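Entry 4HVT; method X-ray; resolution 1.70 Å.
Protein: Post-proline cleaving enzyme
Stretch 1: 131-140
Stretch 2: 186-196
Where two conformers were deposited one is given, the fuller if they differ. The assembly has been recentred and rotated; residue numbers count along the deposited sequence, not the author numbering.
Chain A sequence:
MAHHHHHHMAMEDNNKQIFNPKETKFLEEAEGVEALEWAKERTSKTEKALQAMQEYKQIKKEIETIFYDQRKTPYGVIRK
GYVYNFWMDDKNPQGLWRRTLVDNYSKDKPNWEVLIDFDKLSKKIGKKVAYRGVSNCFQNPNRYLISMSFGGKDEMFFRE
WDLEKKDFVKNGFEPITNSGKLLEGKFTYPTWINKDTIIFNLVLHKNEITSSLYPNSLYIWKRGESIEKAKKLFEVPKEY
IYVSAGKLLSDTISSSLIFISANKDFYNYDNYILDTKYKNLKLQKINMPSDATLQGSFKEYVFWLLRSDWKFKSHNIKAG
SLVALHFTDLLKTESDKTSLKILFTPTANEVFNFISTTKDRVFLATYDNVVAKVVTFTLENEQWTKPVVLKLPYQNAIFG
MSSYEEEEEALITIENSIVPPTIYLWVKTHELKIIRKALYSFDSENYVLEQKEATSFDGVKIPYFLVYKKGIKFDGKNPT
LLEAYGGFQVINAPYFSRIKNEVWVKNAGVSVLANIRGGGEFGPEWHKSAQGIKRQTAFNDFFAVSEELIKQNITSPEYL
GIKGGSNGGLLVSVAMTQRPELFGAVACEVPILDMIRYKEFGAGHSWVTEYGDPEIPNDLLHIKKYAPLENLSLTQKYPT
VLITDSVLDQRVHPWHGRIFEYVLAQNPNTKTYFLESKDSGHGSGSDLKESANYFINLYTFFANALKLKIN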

ATOM      1  N   TYR A 131     -14.117   6.088   4.483  1.00 12.71           N
ATOM      2  CA  TYR A 131     -13.920   6.608   3.135  1.00 12.98           C
ATOM      3  C   TYR A 131     -12.849   5.843   2.413  1.00 12.11           C
ATOM      4  O   TYR A 131     -11.735   5.642   2.939  1.00 11.68           O
ATOM      5  N   ARG A 132     -13.157   5.398   1.198  1.00 11.65           N
ATOM      6  CA  ARG A 132     -12.234   4.592   0.415  1.00 11.72           C
ATOM      7  C   ARG A 132     -12.014   5.139  -1.025  1.00 12.07           C
ATOM      8  O   ARG A 132     -11.502   4.415  -1.862  1.00 12.40           O
ATOM      9  N   GLY A 133     -12.293   6.423  -1.235  1.00 12.38           N
ATOM     10  CA  GLY A 133     -11.970   7.123  -2.495  1.00 12.71           C
ATOM     11  C   GLY A 133     -13.215   7.449  -3.292  1.00 12.86           C
ATOM     12  O   GLY A 133     -14.313   7.098  -2.889  1.00 12.36           O
ATOM     13  N   VAL A 134     -13.016   8.153  -4.405  1.00 13.28           N
ATOM     14  CA  VAL A 134     -14.142   8.666  -5.196  1.00 13.66           C
ATOM     15  C   VAL A 134     -13.828   8.499  -6.659  1.00 14.75           C
ATOM     16  O   VAL A 134     -12.654   8.394  -7.062  1.00 13.98           O
ATOM     17  N   SER A 135     -14.877   8.450  -7.478  1.00 14.63           N
ATOM     18  CA  SER A 135     -14.737   8.494  -8.927  1.00 16.76           C
ATOM     19  C   SER A 135     -15.759   9.493  -9.476  1.00 17.23           C
ATOM     20  O   SER A 135     -16.978   9.363  -9.225  1.00 16.41           O
ATOM     21  N   ASN A 136     -15.257  10.470 -10.227  1.00 17.11           N
ATOM     22  CA  ASN A 136     -16.061  11.540 -10.768  1.00 17.82           C
ATOM     23  C   ASN A 136     -16.554  11.229 -12.193  1.00 16.59           C
ATOM     24  O   ASN A 136     -15.848  10.619 -12.993  1.00 16.56           O
ATOM     25  N   CYS A 137     -17.791  11.608 -12.491  1.00 16.84           N
ATOM     26  CA  CYS A 137     -18.403  11.333 -13.789  1.00 17.05           C
ATOM     27  C   CYS A 137     -17.959  12.393 -14.806  1.00 17.59           C
ATOM     28  O   CYS A 137     -18.177  13.568 -14.586  1.00 18.29           O
ATOM     29  N   PHE A 138     -17.451  11.984 -15.952  1.00 17.12           N
ATOM     30  CA  PHE A 138     -16.954  12.977 -16.918  1.00 17.94           C
ATOM     31  C   PHE A 138     -18.104  13.714 -17.593  1.00 18.93           C
ATOM     32  O   PHE A 138     -17.989  14.898 -17.867  1.00 19.91           O
ATOM     33  N   GLN A 139     -19.189  13.012 -17.849  1.00 20.04           N
ATOM     34  CA  GLN A 139     -20.323  13.545 -18.595  1.00 21.33           C
ATOM     35  C   GLN A 139     -21.156  14.495 -17.701  1.00 21.28           C
ATOM     36  O   GLN A 139     -21.753  15.442 -18.184  1.00 24.74           O
ATOM     37  N   ASN A 140     -21.136  14.275 -16.398  1.00 19.55           N
ATOM     38  CA  ASN A 140     -21.720  15.165 -15.425  1.00 19.51           C
ATOM     39  C   ASN A 140     -20.844  15.234 -14.188  1.00 18.59           C
ATOM     40  O   ASN A 140     -21.028  14.461 -13.248  1.00 16.99           O
ATOM     41  N   LYS A 186     -14.868  -7.628  -2.047  1.00  9.94           N
ATOM     42  CA  LYS A 186     -13.496  -7.170  -1.784  1.00  9.79           C
ATOM     43  C   LYS A 186     -12.964  -6.356  -2.959  1.00  9.58           C
ATOM     44  O   LYS A 186     -12.809  -6.837  -4.081  1.00  9.20           O
ATOM     45  N   PHE A 187     -12.660  -5.108  -2.674  1.00  9.64           N
ATOM     46  CA  PHE A 187     -12.186  -4.123  -3.656  1.00 10.13           C
ATOM     47  C   PHE A 187     -13.114  -4.041  -4.888  1.00  9.92           C
ATOM     48  O   PHE A 187     -12.685  -3.859  -6.015  1.00  9.95           O
ATOM     49  N   THR A 188     -14.395  -4.081  -4.599  1.00 10.21           N
ATOM     50  CA  THR A 188     -15.427  -3.680  -5.586  1.00 10.20           C
ATOM     51  C   THR A 188     -15.321  -2.196  -5.740  1.00 10.52           C
ATOM     52  O   THR A 188     -15.517  -1.453  -4.772  1.00 10.75           O
ATOM     53  N   TYR A 189     -14.950  -1.767  -6.940  1.00 10.73           N
ATOM     54  CA  TYR A 189     -14.891  -0.372  -7.317  1.00 11.68           C
ATOM     55  C   TYR A 189     -15.615  -0.149  -8.645  1.00 10.90           C
ATOM     56  O   TYR A 189     -15.488  -0.983  -9.588  1.00 11.02           O
ATOM     57  N   PRO A 190     -16.378   0.950  -8.739  1.00  9.86           N
ATOM     58  CA  PRO A 190     -17.118   1.206  -9.999  1.00  9.69           C
ATOM     59  C   PRO A 190     -16.395   2.173 -10.916  1.00  9.84           C
ATOM     60  O   PRO A 190     -15.628   3.042 -10.450  1.00 10.30           O
ATOM     61  N   THR A 191     -16.692   2.026 -12.215  1.00 10.10           N
ATOM     62  CA  THR A 191     -16.194   2.861 -13.276  1.00 10.30           C
ATOM     63  C   THR A 191     -17.396   3.427 -14.051  1.00 10.21           C
ATOM     64  O   THR A 191     -18.282   2.722 -14.433  1.00 10.35           O
ATOM     65  N   TRP A 192     -17.409   4.762 -14.238  1.00 10.67           N
ATOM     66  CA  TRP A 192     -18.462   5.347 -15.054  1.00 11.35           C
ATOM     67  C   TRP A 192     -18.307   4.984 -16.554  1.00 12.54           C
ATOM     68  O   TRP A 192     -17.190   5.033 -17.087  1.00 13.35           O
ATOM     69  N   ILE A 193     -19.405   4.634 -17.224  1.00 13.22           N
ATOM     70  CA  ILE A 193     -19.493   4.379 -18.685  0.50 14.01           C
ATOM     71  C   ILE A 193     -20.029   5.711 -19.316  1.00 14.89           C
ATOM     72  O   ILE A 193     -19.498   6.262 -20.349  1.00 16.78           O
ATOM     73  N   ASN A 194     -21.131   6.198 -18.748  1.00 14.79           N
ATOM     74  CA  ASN A 194     -21.702   7.448 -19.144  1.00 15.32           C
ATOM     75  C   ASN A 194     -22.486   7.980 -17.947  1.00 15.18           C
ATOM     76  O   ASN A 194     -22.451   7.368 -16.889  1.00 14.26           O
ATOM     77  N   LYS A 195     -23.233   9.067 -18.095  1.00 15.32           N
ATOM     78  CA  LYS A 195     -23.858   9.632 -16.923  1.00 15.74           C
ATOM     79  C   LYS A 195     -24.925   8.729 -16.290  1.00 15.51           C
ATOM     80  O   LYS A 195     -25.289   8.945 -15.111  1.00 15.32           O
ATOM     81  N   ASP A 196     -25.346   7.708 -17.032  1.00 15.02           N
ATOM     82  CA  ASP A 196     -26.404   6.784 -16.615  1.00 14.93           C
ATOM     83  C   ASP A 196     -26.007   5.314 -16.623  1.00 13.90           C
ATOM     84  O   ASP A 196     -26.891   4.435 -16.560  1.00 13.66           O
TER

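The contact between these two stretches is built round one large aromatic side chain. Trp 192, buried and with CA-to-CB directed toward the first stretch, gives up 87 Å² to it, more than any other residue here; Gln 139 follows with 61 Å², then Cys 137 and Arg 132 with 55 Å² each. The strand 131-136 and the short strand around Thr 191 run in nearly the same direction, 21° apart, but their axes come no closer than 7.6 Å. That is too wide for backbone pairing, so side chains and waters fill the gap.

Trp 192 takes chi1 m with chi2 at 93°, which lays the indole along the backbone from Ser 135 to Cys 137. Its one polar atom is spent well: NE1 of Trp 192 donates to the carbonyl O of Ser 135 at 3.1 Å, with a nearly straight N-H...O angle of 166°, and that oxygen lies at the ring edge, close to the ring plane. With the edge thus anchored, a face is left for Cys 137. This cysteine, chi1 t and pointing toward the second stretch, sets its CB 3.7 Å from the centroid of the five-membered ring of Trp 192 and its SG 4.0 Å from the centroid of the six-membered ring, both close to the ring normal. The t rotamer thus lets one short side chain cover both rings, with CB of Cys 137 reaching 3.6 Å from CE2 of Trp 192.

The sulfur has further work. Cys 137 SG lies 3.8 Å from CA of Lys 195, and it accepts a hydrogen bond from the backbone N of Asn 140 at 3.5 Å and a weak one from NE2 of Gln 139 at 3.6 Å. Gln 139, with chi1 m and chi2 p, folds its amide over the corner where the second stretch turns at Ile 193. NE2 of Gln 139 comes within 3.4 Å of CA of Asn 194, while CB of Gln 139 meets CB of Lys 195 at 4.0 Å. Lys 195 therefore packs through its CB, while the rest of the side chain leads away, and NZ of Lys 195 forms a salt bridge with OD2 of Asp 196 at 2.8 Å.

Waters serve as spacers where side chains do not close the gap. Water 3 accepts from NE2 of Gln 139 at 2.6 Å and donates weakly to O of Trp 192 at 3.3 Å. Water 2 bonds to OG of Ser 135 at 2.5 Å and accepts from N of Trp 192 at 3.0 Å; Ser 135, chi1 t, points toward the partner. Water 1 donates to O of Arg 132 at 2.5 Å and lies 2.6 Å from OH of Tyr 189, to which it is also hydrogen-bonded.

At this end Arg 132, m at chi1 through chi3, brings NH2 within 3.7 Å of CE1 of Phe 187. The rule to read is economical: anchor the indole edge on a carbonyl, cover its face with a small thiol, and let water bridge some of the polar atoms that do not meet directly.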

ATOM      1  CB  TYR A 131     -13.456   8.051   3.251  1.00 13.82           C
ATOM      2  CG  TYR A 131     -12.955   8.721   1.995  1.00 14.53           C
ATOM      3  CD1 TYR A 131     -13.818   9.117   1.008  1.00 16.15           C
ATOM      4  CD2 TYR A 131     -11.594   8.953   1.806  1.00 15.40           C
ATOM      5  CE1 TYR A 131     -13.364   9.748  -0.147  1.00 16.95           C
ATOM      6  CE2 TYR A 131     -11.133   9.618   0.685  1.00 15.79           C
ATOM      7  CZ  TYR A 131     -12.015  10.007  -0.277  1.00 16.66           C
ATOM      8  OH  TYR A 131     -11.541  10.646  -1.392  1.00 17.92           O
ATOM      9  CB  ARG A 132     -12.675   3.099   0.348  1.00 11.95           C
ATOM     10  CG  ARG A 132     -12.995   2.423   1.674  1.00 12.58           C
ATOM     11  CD  ARG A 132     -11.789   2.232   2.620  1.00 13.18           C
ATOM     12  NE  ARG A 132     -10.762   1.426   2.025  1.00 13.35           N
ATOM     13  CZ  ARG A 132     -10.597   0.126   2.265  1.00 14.46           C
ATOM     14  NH1 ARG A 132     -11.418  -0.509   3.066  1.00 15.05           N
ATOM     15  NH2 ARG A 132      -9.589  -0.529   1.693  1.00 15.75           N
ATOM     16  CB  VAL A 134     -14.483  10.172  -4.963  1.00 14.29           C
ATOM     17  CG1 VAL A 134     -14.715  10.509  -3.524  1.00 14.69           C
ATOM     18  CG2 VAL A 134     -13.407  11.090  -5.568  1.00 14.44           C
ATOM     19  CB  SER A 135     -15.027   7.146  -9.554  1.00 18.58           C
ATOM     20  OG  SER A 135     -14.770   7.285 -10.932  1.00 21.84           O
ATOM     21  CB  ASN A 136     -15.199  12.839 -10.763  1.00 19.38           C
ATOM     22  CG  ASN A 136     -15.992  14.092 -11.010  1.00 21.32           C
ATOM     23  OD1 ASN A 136     -15.484  14.999 -11.664  1.00 26.74           O
ATOM     24  ND2 ASN A 136     -17.207  14.195 -10.487  1.00 22.33           N
ATOM     25  CB  CYS A 137     -19.923  11.381 -13.664  1.00 17.22           C
ATOM     26  SG  CYS A 137     -20.761  11.031 -15.217  1.00 17.98           S
ATOM     27  CB  PHE A 138     -16.035  12.306 -17.959  1.00 17.53           C
ATOM     28  CG  PHE A 138     -15.513  13.259 -19.013  1.00 18.13           C
ATOM     29  CD1 PHE A 138     -14.509  14.125 -18.720  1.00 18.02           C
ATOM     30  CD2 PHE A 138     -16.070  13.259 -20.307  1.00 19.63           C
ATOM     31  CE1 PHE A 138     -14.036  15.002 -19.672  1.00 19.37           C
ATOM     32  CE2 PHE A 138     -15.591  14.146 -21.267  1.00 19.69           C
ATOM     33  CZ  PHE A 138     -14.567  14.987 -20.943  1.00 19.88           C
ATOM     34  CB  GLN A 139     -21.179  12.409 -19.130  1.00 23.77           C
ATOM     35  CG  GLN A 139     -20.491  11.476 -20.150  1.00 26.31           C
ATOM     36  CD  GLN A 139     -19.399  10.509 -19.626  1.00 28.20           C
ATOM     37  OE1 GLN A 139     -18.484  10.224 -20.402  1.00 35.07           O
ATOM     38  NE2 GLN A 139     -19.495   9.951 -18.371  1.00 26.37           N
ATOM     39  CB  ASN A 140     -23.122  14.739 -15.019  1.00 20.60           C
ATOM     40  CG  ASN A 140     -23.736  15.715 -14.017  1.00 21.18           C
ATOM     41  OD1 ASN A 140     -23.080  16.666 -13.584  1.00 21.65           O
ATOM     42  ND2 ASN A 140     -24.925  15.405 -13.557  1.00 22.88           N
ATOM     43  CB  LYS A 186     -12.536  -8.308  -1.470  1.00 10.15           C
ATOM     44  CG  LYS A 186     -12.806  -8.989  -0.156  1.00 10.98           C
ATOM     45  CD  LYS A 186     -11.621  -9.836   0.292  1.00 11.33           C
ATOM     46  CE  LYS A 186     -11.314 -10.952  -0.674  1.00 11.30           C
ATOM     47  NZ  LYS A 186     -10.093 -11.680  -0.209  1.00 11.61           N
ATOM     48  CB  PHE A 187     -10.726  -4.360  -4.010  1.00 10.67           C
ATOM     49  CG  PHE A 187      -9.815  -4.293  -2.812  1.00 11.70           C
ATOM     50  CD1 PHE A 187      -9.663  -3.101  -2.108  1.00 12.90           C
ATOM     51  CD2 PHE A 187      -9.211  -5.423  -2.330  1.00 12.96           C
ATOM     52  CE1 PHE A 187      -8.840  -3.018  -0.995  1.00 14.10           C
ATOM     53  CE2 PHE A 187      -8.414  -5.356  -1.213  1.00 13.79           C
ATOM     54  CZ  PHE A 187      -8.244  -4.176  -0.546  1.00 13.97           C
ATOM     55  CB  THR A 188     -16.828  -4.041  -5.120  1.00 10.73           C
ATOM     56  OG1 THR A 188     -16.990  -5.476  -5.164  1.00 10.44           O
ATOM     57  CG2 THR A 188     -17.839  -3.401  -6.068  1.00 10.88           C
ATOM     58  CB  TYR A 189     -13.440   0.081  -7.537  1.00 12.83           C
ATOM     59  CG  TYR A 189     -12.573   0.212  -6.334  1.00 14.53           C
ATOM     60  CD1 TYR A 189     -12.708   1.273  -5.451  1.00 16.10           C
ATOM     61  CD2 TYR A 189     -11.541  -0.678  -6.136  1.00 16.03           C
ATOM     62  CE1 TYR A 189     -11.833   1.396  -4.343  1.00 16.82           C
ATOM     63  CE2 TYR A 189     -10.683  -0.571  -5.058  1.00 17.23           C
ATOM     64  CZ  TYR A 189     -10.826   0.456  -4.178  1.00 17.27           C
ATOM     65  OH  TYR A 189      -9.946   0.492  -3.120  1.00 21.15           O
ATOM     66  CB  PRO A 190     -18.407   1.839  -9.512  1.00  9.92           C
ATOM     67  CG  PRO A 190     -17.955   2.630  -8.274  1.00  9.93           C
ATOM     68  CD  PRO A 190     -16.904   1.754  -7.637  1.00  9.83           C
ATOM     69  CB  THR A 191     -15.259   2.071 -14.207  1.00 10.29           C
ATOM     70  OG1 THR A 191     -14.098   1.693 -13.456  1.00 10.30           O
ATOM     71  CG2 THR A 191     -14.806   2.923 -15.425  1.00 10.58           C
ATOM     72  CB  TRP A 192     -18.477   6.866 -14.937  1.00 11.07           C
ATOM     73  CG  TRP A 192     -18.863   7.435 -13.640  1.00 10.99           C
ATOM     74  CD1 TRP A 192     -18.019   7.786 -12.640  1.00 10.82           C
ATOM     75  CD2 TRP A 192     -20.176   7.743 -13.177  1.00 11.39           C
ATOM     76  NE1 TRP A 192     -18.692   8.342 -11.606  1.00 11.06           N
ATOM     77  CE2 TRP A 192     -20.036   8.287 -11.880  1.00 11.43           C
ATOM     78  CE3 TRP A 192     -21.459   7.580 -13.694  1.00 11.71           C
ATOM     79  CZ2 TRP A 192     -21.103   8.701 -11.135  1.00 11.72           C
ATOM     80  CZ3 TRP A 192     -22.533   8.002 -12.936  1.00 12.17           C
ATOM     81  CH2 TRP A 192     -22.333   8.581 -11.670  1.00 12.26           C
ATOM     82  CB  ILE A 193     -20.421   3.120 -18.962  0.50 14.31           C
ATOM     83  CG1 ILE A 193     -19.823   1.769 -18.501  0.50 14.29           C
ATOM     84  CG2 ILE A 193     -20.803   2.923 -20.422  0.50 14.61           C
ATOM     85  CD1 ILE A 193     -18.429   1.455 -19.003  0.50 14.20           C
ATOM     86  CB  ASN A 194     -22.492   7.359 -20.465  1.00 16.04           C
ATOM     87  CG  ASN A 194     -23.726   6.458 -20.404  1.00 16.71           C
ATOM     88  OD1 ASN A 194     -24.416   6.371 -19.391  1.00 16.45           O
ATOM     89  ND2 ASN A 194     -24.037   5.776 -21.536  1.00 18.09           N
ATOM     90  CB  LYS A 195     -24.459  10.995 -17.222  1.00 17.65           C
ATOM     91  CG  LYS A 195     -25.624  10.964 -18.169  1.00 19.32           C
ATOM     92  CD  LYS A 195     -26.039  12.400 -18.480  1.00 22.31           C
ATOM     93  CE  LYS A 195     -27.185  12.405 -19.438  1.00 23.72           C
ATOM     94  NZ  LYS A 195     -28.418  11.677 -19.028  1.00 25.51           N
ATOM     95  CB  ASP A 196     -27.666   6.962 -17.475  1.00 16.08           C
ATOM     96  CG  ASP A 196     -28.240   8.375 -17.381  1.00 16.89           C
ATOM     97  OD1 ASP A 196     -28.349   8.893 -16.254  1.00 17.27           O
ATOM     98  OD2 ASP A 196     -28.605   8.967 -18.450  1.00 18.68           O
TER
HETATM   99  O   HOH W   1      -9.548   2.798  -1.884  1.00 27.34           O
HETATM  100  O   HOH W   2     -15.003   6.116 -13.132  1.00 21.84           O
HETATM  101  O   HOH W   3     -17.581   8.171 -18.164  1.00 26.55           O